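Local coordinates for DNA repair protein RecO (Deinococcus radiodurans, PDB 1U5K) that probably takes part in DNA repair and in recombination by the RecF pathway, and carries a zinc ion, at residues A92-E97 and H230-L235; D100-E105 and G142-I147; Q126-W131 and A209-L214; M136-L141 and R216-F221. All coordinates share one frame; numbering follows the deposited sequence.

How the interactions relate
All four contacts lie in the helical C-terminal part of RecO, away from the zinc site. Interaction 1 closes the longest loop, from helix 86-102 to the turn after helix 211-225; the other three are nested inside it, and the segments of 2, 3 and 4 alternate along the chain. Interaction 2 uses the end of helix 86-102. Interactions 3 and 4 share helices 129-141 and 211-225, with centres 13 Å apart, and are joined by a probable hydrogen bond from Tyr138 OH to Leu214 O. Interactions 2 and 4 touch, centres 11 Å apart, whereas 2 and 3 are 22 Å apart. Together they tie helices 86-102, 129-141 and 211-225, and the turns after the last two, into one bundle.

Interaction 1: A92-E97 and H230-L235; sequences AHLMAE and HSWRQL
Leu94 and Leu235 bring their CA atoms to 5.4 Å, and those of Glu97 and Trp232 come closer still, at 5.1 Å, where one turn of helix 86-102 runs against the short 3-10 turn 231-235. Leu235 contributes the largest share of the join. Its CD1 sits over one face of the His93 imidazole, a CH-pi contact 3.7 Å from the ring centroid, displaced toward the rim on the CD2 side; the two side chains cross at about a right angle. Leu235 CB meanwhile rests on Leu94 CB at 3.9 Å. This turn follows the last long helix, 211-225, and returns the chain to helix 86-102, beside the second subunit, whose Ala84 packs on Leu235. Leu94 CD1 meets the Trp232 indole at its edge, 3.8 Å from CE3. The NE1 end of that indole turns back to its own segment and donates to His230 ND1 at 3.0 Å, nearly in the indole plane, while Arg233 CG lies over the ring centre. Glu97 contributes its CB, 3.8 Å from Trp232 CB, whereas its carboxylate forms a salt bridge with Arg14.

Interaction 2: D100-E105 and G142-I147; sequences DALFQE and GLAGVI
Leu102 places CG anti to its backbone N (chi1 171°), which sets that atom against Ala144; Phe103 turns CG anti to its carbonyl carbon (chi1 -69°), and chi2 of 89° then rotates the ring so that a face meets Ala144 CB. The methyl of Ala144 sits between them: CB lies 3.7 Å from Leu102 CG and makes a CH-pi contact 4.0 Å from the Phe103 ring centroid, displaced toward the CE2 rim. At the edge of the same ring, Leu143 O comes within 3.5 Å of Phe103 CE2, and Leu143 CB approaches CZ. Leu102 CD1 reaches Val146 CG1 at 4.2 Å, the two side chains crossing at about a right angle. Phe103 is where the chain leaves helix 86-102, and the loop 142-147 follows helix 129-141, so the contact joins two helix ends; Leu140 also packs on both Leu102 and Phe103. An alanine in place of Phe103 would probably open a gap over the Ala144 methyl and beside Leu143, leaving this part of the loop less firmly seated. A water accepts a weak bond from Gly145 N and donates to Leu102 O at 2.8 Å. Side chain meets side chain through carbon alone, with one carbonyl oxygen at the ring edge; the hold therefore rests mainly on fit and burial, and the water links backbone groups that do not meet directly.

Interaction 3: Q126-W131 and A209-L214; sequences QPDPEW and ADRPAL
Asp128, Glu130 and Arg211 form a salt-bridge network that joins the start of helix 129-141 to the segment 209-214. Arg211 reaches out with its chain extended from CG to NE and grips Asp128 end-on, tip to tip: NH2 donates to OD2 at 2.8 Å and NH1 to OD1 at 3.0 Å, the two planar groups lying only 22° apart. NH1 also donates to Glu130 OE1 at 3.0 Å, which it meets from above that carboxylate's plane. Asp128 is the N-cap of helix 129-141, where OD1 also accepts a weak capping bond from Trp131 N; the arginine therefore grips the very group that caps the helix, and its positive charge is likely to be balanced by the two carboxylates. Trp131 lies against one face of the guanidinium, CE3 toward its rim, 3.9 Å from Arg211 NE, with the two planes 33° apart, while its indole NE1 bonds to Ser201 O. Farther along the same ring, at its edge, CZ3 touches Leu214 CD1 at 4.1 Å. Replacing Arg211 by an alanine would probably leave Asp128 and the OE1 side of Glu130 without their cationic mate and open a gap beside Trp131 CB and CE3, where the guanidinium face had lain. Two further bonds fix the ends: Arg211 NE donates to Val206 O, and Glu130 OE2 accepts from Trp215 NE1.

Interaction 4: M136-L141 and R216-F221; sequences MSYKLL and RALEKF
Two helices of the C-terminal bundle, 129-141 and 211-225, pack here with their segment axes 11.3 Å apart and their N-to-C directions 34° from one another. Leu218 is the side chain at the middle of the interface. It slides past Tyr138 in the opposite direction: CB lies 3.8 Å from Tyr138 CE1, and CD1 sits over one face of the phenol, toward the rim, as a CH-pi contact 4.3 Å from the ring centroid. The other branch, CD2, points at Ser137, whose OG is 3.2 Å away; that hydroxyl is hydrogen-bonded to Leu134 O, one turn back in its own helix. The helices run roughly side by side in the same sense. Neighbouring helices close in on the same side chains: Leu102 of helix 86-102 packs on Leu141, and Phe189 of helix 184-192 meets the Tyr138 ring edge-to-face. On the side turned from helix 211-225, Met136 and Leu140 lie on Leu115 of helix 110-125. Tyr138 OH extends across to helix 211-225, touching Ala217 CB at 3.7 Å, and is hydrogen-bonded to Leu214 O. At the C-terminal end of the interface Leu141 CD1 meets Leu218 CD1 at 4.0 Å and also approaches Phe221 CD2 at 4.3 Å.

Interaction 1: A92-E97 and H230-L235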
loop_
_atom_site.group_PDB
_atom_site.type_symbol
_atom_site.label_atom_id
_atom_site.label_comp_id
_atom_site.label_asym_id
_atom_site.label_seq_id
_atom_site.Cartn_x
_atom_site.Cartn_y
_atom_site.Cartn_z
ATOM N N ALA A 92 8.602 -8.517 11.066
ATOM C CA ALA A 92 8.160 -7.569 12.082
ATOM C C ALA A 92 7.232 -6.539 11.440
ATOM O O ALA A 92 6.189 -6.199 11.986
ATOM C CB ALA A 92 9.346 -6.857 12.782
ATOM N N HIS A 93 7.629 -6.040 10.276
ATOM C CA HIS A 93 6.891 -5.014 9.551
ATOM C C HIS A 93 5.527 -5.524 9.080
ATOM O O HIS A 93 4.526 -4.829 9.214
ATOM C CB HIS A 93 7.771 -4.592 8.397
ATOM C CG HIS A 93 7.375 -3.332 7.696
ATOM N ND1 HIS A 93 6.677 -2.313 8.305
ATOM C CD2 HIS A 93 7.652 -2.903 6.443
ATOM C CE1 HIS A 93 6.523 -1.319 7.449
ATOM N NE2 HIS A 93 7.076 -1.666 6.304
ATOM N N LEU A 94 5.486 -6.749 8.573
ATOM C CA LEU A 94 4.233 -7.413 8.263
ATOM C C LEU A 94 3.317 -7.506 9.486
ATOM O O LEU A 94 2.146 -7.154 9.389
ATOM C CB LEU A 94 4.484 -8.775 7.627
ATOM C CG LEU A 94 3.303 -9.708 7.378
ATOM C CD1 LEU A 94 2.253 -9.034 6.521
ATOM C CD2 LEU A 94 3.822 -10.957 6.700
ATOM N N MET A 95 3.816 -7.976 10.624
ATOM C CA MET A 95 2.960 -8.119 11.807
ATOM C C MET A 95 2.398 -6.754 12.180
ATOM O O MET A 95 1.229 -6.680 12.540
ATOM C CB MET A 95 3.709 -8.687 13.006
ATOM C CG MET A 95 4.180 -10.107 12.729
ATOM S SD MET A 95 2.877 -11.296 12.453
ATOM C CE MET A 95 2.589 -11.160 10.765
ATOM N N ALA A 96 3.225 -5.715 12.105
ATOM C CA ALA A 96 2.813 -4.376 12.495
ATOM C C ALA A 96 1.641 -3.865 11.651
ATOM O O ALA A 96 0.614 -3.448 12.195
ATOM C CB ALA A 96 3.972 -3.420 12.472
ATOM N N GLU A 97 1.792 -3.921 10.331
ATOM C CA GLU A 97 0.771 -3.400 9.419
ATOM C C GLU A 97 -0.455 -4.322 9.411
ATOM O O GLU A 97 -1.599 -3.881 9.349
ATOM C CB GLU A 97 1.363 -3.171 8.023
ATOM C CG GLU A 97 2.371 -2.029 7.958
ATOM C CD GLU A 97 1.739 -0.648 8.091
ATOM O OE1 GLU A 97 0.493 -0.501 8.067
ATOM O OE2 GLU A 97 2.505 0.328 8.196
ATOM N N HIS A 230 -6.032 -2.702 3.187
ATOM C CA HIS A 230 -5.204 -3.895 3.349
ATOM C C HIS A 230 -3.895 -3.792 2.556
ATOM O O HIS A 230 -3.459 -4.703 1.848
ATOM C CB HIS A 230 -6.046 -5.144 3.065
ATOM C CG HIS A 230 -7.177 -5.304 4.035
ATOM N ND1 HIS A 230 -6.971 -5.508 5.380
ATOM C CD2 HIS A 230 -8.514 -5.154 3.881
ATOM C CE1 HIS A 230 -8.129 -5.499 6.011
ATOM N NE2 HIS A 230 -9.082 -5.304 5.120
ATOM N N SER A 231 -3.245 -2.649 2.750
ATOM C CA SER A 231 -1.888 -2.397 2.276
ATOM C C SER A 231 -0.825 -3.312 2.887
ATOM O O SER A 231 0.299 -3.457 2.411
ATOM C CB SER A 231 -1.562 -0.916 2.472
ATOM O OG SER A 231 -1.617 -0.506 3.827
ATOM N N TRP A 232 -1.136 -3.917 4.019
ATOM C CA TRP A 232 -0.241 -4.883 4.631
ATOM C C TRP A 232 0.069 -6.048 3.712
ATOM O O TRP A 232 1.076 -6.727 3.881
ATOM C CB TRP A 232 -0.846 -5.394 5.938
ATOM C CG TRP A 232 -2.104 -6.169 5.788
ATOM C CD1 TRP A 232 -3.363 -5.672 5.862
ATOM C CD2 TRP A 232 -2.231 -7.577 5.553
ATOM N NE1 TRP A 232 -4.274 -6.674 5.645
ATOM C CE2 TRP A 232 -3.606 -7.859 5.471
ATOM C CE3 TRP A 232 -1.331 -8.632 5.406
ATOM C CZ2 TRP A 232 -4.097 -9.153 5.272
ATOM C CZ3 TRP A 232 -1.820 -9.923 5.194
ATOM C CH2 TRP A 232 -3.191 -10.166 5.104
ATOM N N ARG A 233 -0.774 -6.277 2.709
ATOM C CA ARG A 233 -0.500 -7.312 1.722
ATOM C C ARG A 233 0.725 -7.079 0.835
ATOM O O ARG A 233 1.275 -8.039 0.320
ATOM C CB ARG A 233 -1.714 -7.542 0.839
ATOM C CG ARG A 233 -2.853 -8.168 1.601
ATOM C CD ARG A 233 -4.152 -7.496 1.340
ATOM N NE ARG A 233 -4.653 -7.756 0.018
ATOM C CZ ARG A 233 -5.190 -6.855 -0.803
ATOM N NH1 ARG A 233 -5.272 -5.556 -0.544
ATOM N NH2 ARG A 233 -5.644 -7.291 -1.968
ATOM N N GLN A 234 1.214 -5.846 0.776
ATOM C CA GLN A 234 2.518 -5.530 0.205
ATOM C C GLN A 234 3.676 -6.290 0.869
ATOM O O GLN A 234 4.733 -6.530 0.273
ATOM C CB GLN A 234 2.742 -4.029 0.354
ATOM C CG GLN A 234 1.823 -3.161 -0.472
ATOM C CD GLN A 234 1.907 -3.548 -1.941
ATOM O OE1 GLN A 234 2.963 -3.423 -2.571
ATOM N NE2 GLN A 234 0.826 -4.094 -2.462
ATOM N N LEU A 235 3.485 -6.677 2.125
ATOM C CA LEU A 235 4.533 -7.345 2.870
ATOM C C LEU A 235 4.440 -8.867 2.975
ATOM O O LEU A 235 5.311 -9.495 3.578
ATOM C CB LEU A 235 4.622 -6.729 4.266
ATOM C CG LEU A 235 4.804 -5.219 4.265
ATOM C CD1 LEU A 235 4.730 -4.684 5.680
ATOM C CD2 LEU A 235 6.056 -4.748 3.531
#

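Interaction 2: D100-E105 and G142-I147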
loop_
_atom_site.group_PDB
_atom_site.type_symbol
_atom_site.label_atom_id
_atom_site.label_comp_id
_atom_site.label_asym_id
_atom_site.label_seq_id
_atom_site.Cartn_x
_atom_site.Cartn_y
_atom_site.Cartn_z
ATOM N N ASP A 100 -2.517 -3.632 12.625
ATOM C CA ASP A 100 -3.181 -2.336 12.539
ATOM C C ASP A 100 -4.399 -2.415 11.638
ATOM O O ASP A 100 -5.382 -1.731 11.884
ATOM C CB ASP A 100 -2.255 -1.265 11.977
ATOM C CG ASP A 100 -2.799 0.139 12.183
ATOM O OD1 ASP A 100 -3.369 0.480 13.235
ATOM O OD2 ASP A 100 -2.717 0.978 11.278
ATOM N N ALA A 101 -4.302 -3.245 10.605
ATOM C CA ALA A 101 -5.356 -3.401 9.630
ATOM C C ALA A 101 -6.468 -4.278 10.174
ATOM O O ALA A 101 -7.635 -4.077 9.832
ATOM C CB ALA A 101 -4.778 -3.987 8.376
ATOM N N LEU A 102 -6.103 -5.234 11.025
ATOM C CA LEU A 102 -7.043 -6.266 11.435
ATOM C C LEU A 102 -7.999 -5.755 12.514
ATOM O O LEU A 102 -9.183 -6.082 12.506
ATOM C CB LEU A 102 -6.314 -7.537 11.873
ATOM C CG LEU A 102 -7.160 -8.622 12.535
ATOM C CD1 LEU A 102 -8.053 -9.235 11.478
ATOM C CD2 LEU A 102 -6.308 -9.699 13.184
ATOM N N PHE A 103 -7.468 -4.973 13.440
ATOM C CA PHE A 103 -8.198 -4.453 14.578
ATOM C C PHE A 103 -8.667 -3.026 14.291
ATOM O O PHE A 103 -7.855 -2.124 14.118
ATOM C CB PHE A 103 -7.276 -4.447 15.797
ATOM C CG PHE A 103 -6.926 -5.817 16.291
ATOM C CD1 PHE A 103 -5.821 -6.485 15.790
ATOM C CD2 PHE A 103 -7.720 -6.452 17.233
ATOM C CE1 PHE A 103 -5.521 -7.767 16.246
ATOM C CE2 PHE A 103 -7.423 -7.733 17.693
ATOM C CZ PHE A 103 -6.328 -8.393 17.186
ATOM N N GLN A 104 -9.978 -2.821 14.267
ATOM C CA GLN A 104 -10.556 -1.478 14.175
ATOM C C GLN A 104 -10.479 -0.781 15.528
ATOM O O GLN A 104 -10.192 -1.416 16.549
ATOM C CB GLN A 104 -12.027 -1.557 13.758
ATOM C CG GLN A 104 -12.259 -2.377 12.510
ATOM C CD GLN A 104 -11.282 -1.985 11.415
ATOM O OE1 GLN A 104 -10.344 -2.725 11.104
ATOM N NE2 GLN A 104 -11.484 -0.807 10.845
ATOM N N GLU A 105 -10.717 0.527 15.513
ATOM C CA GLU A 105 -10.616 1.350 16.715
ATOM C C GLU A 105 -11.521 0.754 17.786
ATOM O O GLU A 105 -12.638 0.354 17.469
ATOM C CB GLU A 105 -10.991 2.798 16.423
ATOM N N GLY A 142 -8.459 -14.742 16.150
ATOM C CA GLY A 142 -9.298 -15.077 17.284
ATOM C C GLY A 142 -9.574 -13.952 18.258
ATOM O O GLY A 142 -10.486 -14.076 19.072
ATOM N N LEU A 143 -8.805 -12.867 18.209
ATOM C CA LEU A 143 -9.008 -11.782 19.152
ATOM C C LEU A 143 -9.696 -10.568 18.540
ATOM O O LEU A 143 -10.003 -9.596 19.216
ATOM C CB LEU A 143 -7.668 -11.355 19.728
ATOM C CG LEU A 143 -6.877 -12.439 20.449
ATOM C CD1 LEU A 143 -5.490 -11.917 20.800
ATOM C CD2 LEU A 143 -7.613 -12.910 21.680
ATOM N N ALA A 144 -9.960 -10.640 17.242
ATOM C CA ALA A 144 -10.401 -9.489 16.488
ATOM C C ALA A 144 -11.879 -9.671 16.177
ATOM O O ALA A 144 -12.493 -10.634 16.637
ATOM C CB ALA A 144 -9.524 -9.357 15.240
ATOM N N GLY A 145 -12.413 -8.763 15.368
ATOM C CA GLY A 145 -13.819 -8.686 14.984
ATOM C C GLY A 145 -14.350 -9.626 13.910
ATOM O O GLY A 145 -15.565 -9.836 13.802
ATOM N N VAL A 146 -13.458 -10.135 13.066
ATOM C CA VAL A 146 -13.771 -11.240 12.159
ATOM C C VAL A 146 -14.266 -12.495 12.879
ATOM O O VAL A 146 -14.011 -12.664 14.084
ATOM C CB VAL A 146 -12.532 -11.615 11.333
ATOM C CG1 VAL A 146 -11.991 -10.395 10.623
ATOM C CG2 VAL A 146 -11.452 -12.224 12.222
ATOM N N ILE A 147 -14.943 -13.344 12.101
ATOM C CA ILE A 147 -15.497 -14.623 12.545
ATOM C C ILE A 147 -14.969 -15.795 11.719
ATOM O O ILE A 147 -15.454 -16.105 10.621
ATOM C CB ILE A 147 -17.037 -14.636 12.525
ATOM C CG1 ILE A 147 -17.596 -13.488 13.365
ATOM C CG2 ILE A 147 -17.577 -16.013 12.946
ATOM C CD1 ILE A 147 -18.177 -13.921 14.707
HETATM O O HOH W 1 -11.877 -6.494 12.913
#

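Interaction 3: Q126-W131 and A209-L214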
loop_
_atom_site.group_PDB
_atom_site.type_symbol
_atom_site.label_atom_id
_atom_site.label_comp_id
_atom_site.label_asym_id
_atom_site.label_seq_id
_atom_site.Cartn_x
_atom_site.Cartn_y
_atom_site.Cartn_z
ATOM N N GLN A 126 13.491 -16.501 16.698
ATOM C CA GLN A 126 13.276 -17.862 16.217
ATOM C C GLN A 126 13.911 -18.150 14.851
ATOM O O GLN A 126 14.124 -17.235 14.049
ATOM C CB GLN A 126 11.788 -18.239 16.210
ATOM C CG GLN A 126 11.050 -18.204 17.542
ATOM C CD GLN A 126 11.474 -19.241 18.583
ATOM O OE1 GLN A 126 10.675 -19.599 19.449
ATOM N NE2 GLN A 126 12.715 -19.708 18.519
ATOM N N PRO A 127 14.320 -19.396 14.611
ATOM C CA PRO A 127 14.930 -19.773 13.332
ATOM C C PRO A 127 14.082 -19.540 12.072
ATOM O O PRO A 127 14.685 -19.292 11.038
ATOM C CB PRO A 127 15.248 -21.270 13.489
ATOM C CG PRO A 127 14.964 -21.670 14.896
ATOM C CD PRO A 127 14.437 -20.470 15.610
ATOM N N ASP A 128 12.756 -19.583 12.159
ATOM C CA ASP A 128 11.856 -19.526 11.015
ATOM C C ASP A 128 10.840 -18.390 11.248
ATOM O O ASP A 128 9.712 -18.614 11.700
ATOM C CB ASP A 128 11.186 -20.893 10.906
ATOM C CG ASP A 128 10.405 -21.074 9.629
ATOM O OD1 ASP A 128 10.145 -20.096 8.893
ATOM O OD2 ASP A 128 10.001 -22.211 9.319
ATOM N N PRO A 129 11.263 -17.155 11.015
ATOM C CA PRO A 129 10.369 -16.021 11.267
ATOM C C PRO A 129 9.134 -16.008 10.372
ATOM O O PRO A 129 8.115 -15.567 10.895
ATOM C CB PRO A 129 11.265 -14.796 11.121
ATOM C CG PRO A 129 12.344 -15.254 10.276
ATOM C CD PRO A 129 12.613 -16.705 10.618
ATOM N N GLU A 130 9.180 -16.538 9.152
ATOM C CA GLU A 130 7.970 -16.639 8.344
ATOM C C GLU A 130 6.921 -17.449 9.101
ATOM O O GLU A 130 5.742 -17.078 9.125
ATOM C CB GLU A 130 8.202 -17.260 6.963
ATOM C CG GLU A 130 6.913 -17.258 6.153
ATOM C CD GLU A 130 6.966 -18.041 4.863
ATOM O OE1 GLU A 130 7.881 -18.871 4.766
ATOM O OE2 GLU A 130 6.139 -17.836 3.941
ATOM N N TRP A 131 7.353 -18.545 9.724
ATOM C CA TRP A 131 6.435 -19.438 10.412
ATOM C C TRP A 131 5.858 -18.751 11.654
ATOM O O TRP A 131 4.677 -18.915 11.979
ATOM C CB TRP A 131 7.043 -20.802 10.764
ATOM C CG TRP A 131 6.022 -21.737 11.317
ATOM C CD1 TRP A 131 6.013 -22.288 12.556
ATOM C CD2 TRP A 131 4.838 -22.208 10.665
ATOM N NE1 TRP A 131 4.890 -23.057 12.723
ATOM C CE2 TRP A 131 4.156 -23.041 11.572
ATOM C CE3 TRP A 131 4.280 -22.013 9.394
ATOM C CZ2 TRP A 131 2.944 -23.666 11.264
ATOM C CZ3 TRP A 131 3.072 -22.591 9.106
ATOM C CH2 TRP A 131 2.434 -23.442 10.022
ATOM N N ALA A 209 6.724 -25.153 0.819
ATOM C CA ALA A 209 5.968 -25.309 -0.414
ATOM C C ALA A 209 4.486 -25.054 -0.160
ATOM O O ALA A 209 3.818 -24.565 -1.056
ATOM C CB ALA A 209 6.158 -26.706 -1.008
ATOM N N ASP A 210 3.971 -25.400 1.017
ATOM C CA ASP A 210 2.557 -25.228 1.335
ATOM C C ASP A 210 2.159 -23.875 1.924
ATOM O O ASP A 210 0.978 -23.597 2.130
ATOM C CB ASP A 210 2.092 -26.334 2.280
ATOM C CG ASP A 210 2.127 -27.709 1.636
ATOM O OD1 ASP A 210 1.785 -27.854 0.443
ATOM O OD2 ASP A 210 2.522 -28.707 2.267
ATOM N N ARG A 211 3.132 -23.000 2.130
ATOM C CA ARG A 211 2.849 -21.744 2.803
ATOM C C ARG A 211 2.122 -20.702 1.957
ATOM O O ARG A 211 1.273 -20.012 2.510
ATOM C CB ARG A 211 4.111 -21.178 3.436
ATOM C CG ARG A 211 4.598 -21.986 4.614
ATOM C CD ARG A 211 5.864 -21.424 5.200
ATOM N NE ARG A 211 6.442 -22.380 6.129
ATOM C CZ ARG A 211 7.493 -22.177 6.910
ATOM N NH1 ARG A 211 8.133 -21.021 6.885
ATOM N NH2 ARG A 211 7.862 -23.133 7.753
ATOM N N PRO A 212 2.427 -20.556 0.670
ATOM C CA PRO A 212 1.675 -19.605 -0.159
ATOM C C PRO A 212 0.163 -19.808 -0.040
ATOM O O PRO A 212 -0.559 -18.816 0.035
ATOM C CB PRO A 212 2.236 -19.838 -1.569
ATOM C CG PRO A 212 3.651 -20.265 -1.293
ATOM C CD PRO A 212 3.523 -21.179 -0.091
ATOM N N ALA A 213 -0.310 -21.049 0.029
ATOM C CA ALA A 213 -1.724 -21.340 0.253
ATOM C C ALA A 213 -2.271 -20.720 1.543
ATOM O O ALA A 213 -3.366 -20.144 1.552
ATOM C CB ALA A 213 -1.949 -22.831 0.270
ATOM N N LEU A 214 -1.488 -20.836 2.612
ATOM C CA LEU A 214 -1.806 -20.230 3.901
ATOM C C LEU A 214 -1.847 -18.701 3.882
ATOM O O LEU A 214 -2.772 -18.114 4.446
ATOM C CB LEU A 214 -0.855 -20.719 4.984
ATOM C CG LEU A 214 -0.891 -22.226 5.248
ATOM C CD1 LEU A 214 0.119 -22.595 6.321
ATOM C CD2 LEU A 214 -2.293 -22.592 5.716
#

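Interaction 4: M136-L141 and R216-F221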
loop_
_atom_site.group_PDB
_atom_site.type_symbol
_atom_site.label_atom_id
_atom_site.label_comp_id
_atom_site.label_asym_id
_atom_site.label_seq_id
_atom_site.Cartn_x
_atom_site.Cartn_y
_atom_site.Cartn_z
ATOM N N MET A 136 1.165 -16.388 14.201
ATOM C CA MET A 136 0.742 -15.269 15.020
ATOM C C MET A 136 -0.369 -14.496 14.317
ATOM O O MET A 136 -1.346 -14.089 14.939
ATOM C CB MET A 136 1.941 -14.367 15.321
ATOM C CG MET A 136 2.988 -15.074 16.188
ATOM S SD MET A 136 2.353 -15.548 17.782
ATOM C CE MET A 136 2.481 -14.119 18.590
ATOM N N SER A 137 -0.244 -14.336 13.007
ATOM C CA SER A 137 -1.294 -13.671 12.255
ATOM C C SER A 137 -2.635 -14.432 12.321
ATOM O O SER A 137 -3.691 -13.842 12.609
ATOM C CB SER A 137 -0.721 -13.247 10.889
ATOM O OG SER A 137 -0.747 -14.366 10.029
ATOM N N TYR A 138 -2.613 -15.758 12.200
ATOM C CA TYR A 138 -3.828 -16.558 12.343
ATOM C C TYR A 138 -4.371 -16.530 13.772
ATOM O O TYR A 138 -5.579 -16.378 13.999
ATOM C CB TYR A 138 -3.621 -17.996 11.852
ATOM C CG TYR A 138 -3.852 -18.234 10.389
ATOM C CD1 TYR A 138 -2.868 -17.933 9.462
ATOM C CD2 TYR A 138 -5.069 -18.745 9.911
ATOM C CE1 TYR A 138 -3.095 -18.135 8.118
ATOM C CE2 TYR A 138 -5.284 -18.992 8.567
ATOM C CZ TYR A 138 -4.287 -18.673 7.665
ATOM O OH TYR A 138 -4.426 -18.887 6.312
ATOM N N LYS A 139 -3.470 -16.593 14.743
ATOM C CA LYS A 139 -3.870 -16.480 16.131
ATOM C C LYS A 139 -4.571 -15.174 16.452
ATOM O O LYS A 139 -5.549 -15.168 17.190
ATOM C CB LYS A 139 -2.699 -16.688 17.093
ATOM C CG LYS A 139 -3.142 -16.968 18.512
ATOM C CD LYS A 139 -3.471 -18.428 18.797
ATOM C CE LYS A 139 -3.958 -18.590 20.233
ATOM N NZ LYS A 139 -4.741 -19.823 20.451
ATOM N N LEU A 140 -4.084 -14.071 15.893
ATOM C CA LEU A 140 -4.713 -12.782 16.130
ATOM C C LEU A 140 -6.137 -12.730 15.574
ATOM O O LEU A 140 -6.939 -11.950 16.058
ATOM C CB LEU A 140 -3.890 -11.631 15.551
ATOM C CG LEU A 140 -2.591 -11.278 16.265
ATOM C CD1 LEU A 140 -1.542 -10.586 15.384
ATOM C CD2 LEU A 140 -2.867 -10.491 17.530
ATOM N N LEU A 141 -6.473 -13.509 14.551
ATOM C CA LEU A 141 -7.854 -13.588 14.096
ATOM C C LEU A 141 -8.858 -13.903 15.199
ATOM O O LEU A 141 -9.989 -13.401 15.180
ATOM C CB LEU A 141 -8.019 -14.608 12.969
ATOM C CG LEU A 141 -7.135 -14.495 11.723
ATOM C CD1 LEU A 141 -7.351 -15.666 10.772
ATOM C CD2 LEU A 141 -7.479 -13.207 11.028
ATOM N N ARG A 216 -2.391 -16.921 1.218
ATOM C CA ARG A 216 -3.468 -16.530 0.319
ATOM C C ARG A 216 -4.816 -16.566 1.017
ATOM O O ARG A 216 -5.621 -15.647 0.877
ATOM C CB ARG A 216 -3.473 -17.355 -0.965
ATOM C CG ARG A 216 -2.451 -16.872 -1.990
ATOM C CD ARG A 216 -2.707 -17.332 -3.420
ATOM N NE ARG A 216 -2.805 -18.790 -3.447
ATOM C CZ ARG A 216 -1.770 -19.610 -3.572
ATOM N NH1 ARG A 216 -0.540 -19.135 -3.729
ATOM N NH2 ARG A 216 -1.977 -20.918 -3.556
ATOM N N ALA A 217 -5.044 -17.608 1.803
ATOM C CA ALA A 217 -6.306 -17.782 2.492
ATOM C C ALA A 217 -6.489 -16.661 3.511
ATOM O O ALA A 217 -7.570 -16.069 3.601
ATOM C CB ALA A 217 -6.337 -19.124 3.145
ATOM N N LEU A 218 -5.407 -16.357 4.220
ATOM C CA LEU A 218 -5.388 -15.272 5.191
ATOM C C LEU A 218 -5.766 -13.938 4.540
ATOM O O LEU A 218 -6.617 -13.235 5.082
ATOM C CB LEU A 218 -4.040 -15.195 5.904
ATOM C CG LEU A 218 -3.870 -14.065 6.919
ATOM C CD1 LEU A 218 -4.751 -14.344 8.082
ATOM C CD2 LEU A 218 -2.403 -13.866 7.300
ATOM N N GLU A 219 -5.174 -13.627 3.386
ATOM C CA GLU A 219 -5.401 -12.385 2.659
ATOM C C GLU A 219 -6.851 -12.246 2.198
ATOM O O GLU A 219 -7.445 -11.189 2.379
ATOM C CB GLU A 219 -4.486 -12.296 1.436
ATOM C CG GLU A 219 -3.029 -12.030 1.760
ATOM C CD GLU A 219 -2.164 -11.913 0.512
ATOM O OE1 GLU A 219 -1.919 -10.781 0.071
ATOM O OE2 GLU A 219 -1.750 -12.932 -0.069
ATOM N N LYS A 220 -7.404 -13.307 1.619
ATOM C CA LYS A 220 -8.775 -13.315 1.143
ATOM C C LYS A 220 -9.750 -13.143 2.307
ATOM O O LYS A 220 -10.646 -12.298 2.273
ATOM C CB LYS A 220 -9.074 -14.636 0.418
ATOM C CG LYS A 220 -10.439 -14.728 -0.251
ATOM C CD LYS A 220 -10.808 -13.527 -1.104
ATOM C CE LYS A 220 -10.075 -13.372 -2.419
ATOM N NZ LYS A 220 -10.802 -12.325 -3.211
ATOM N N PHE A 221 -9.576 -13.963 3.335
ATOM C CA PHE A 221 -10.433 -13.901 4.507
ATOM C C PHE A 221 -10.443 -12.512 5.137
ATOM O O PHE A 221 -11.522 -11.973 5.378
ATOM C CB PHE A 221 -9.999 -14.956 5.531
ATOM C CG PHE A 221 -10.838 -14.987 6.773
ATOM C CD1 PHE A 221 -12.126 -15.483 6.753
ATOM C CD2 PHE A 221 -10.358 -14.485 7.959
ATOM C CE1 PHE A 221 -12.893 -15.538 7.908
ATOM C CE2 PHE A 221 -11.130 -14.516 9.112
ATOM C CZ PHE A 221 -12.395 -15.045 9.078
#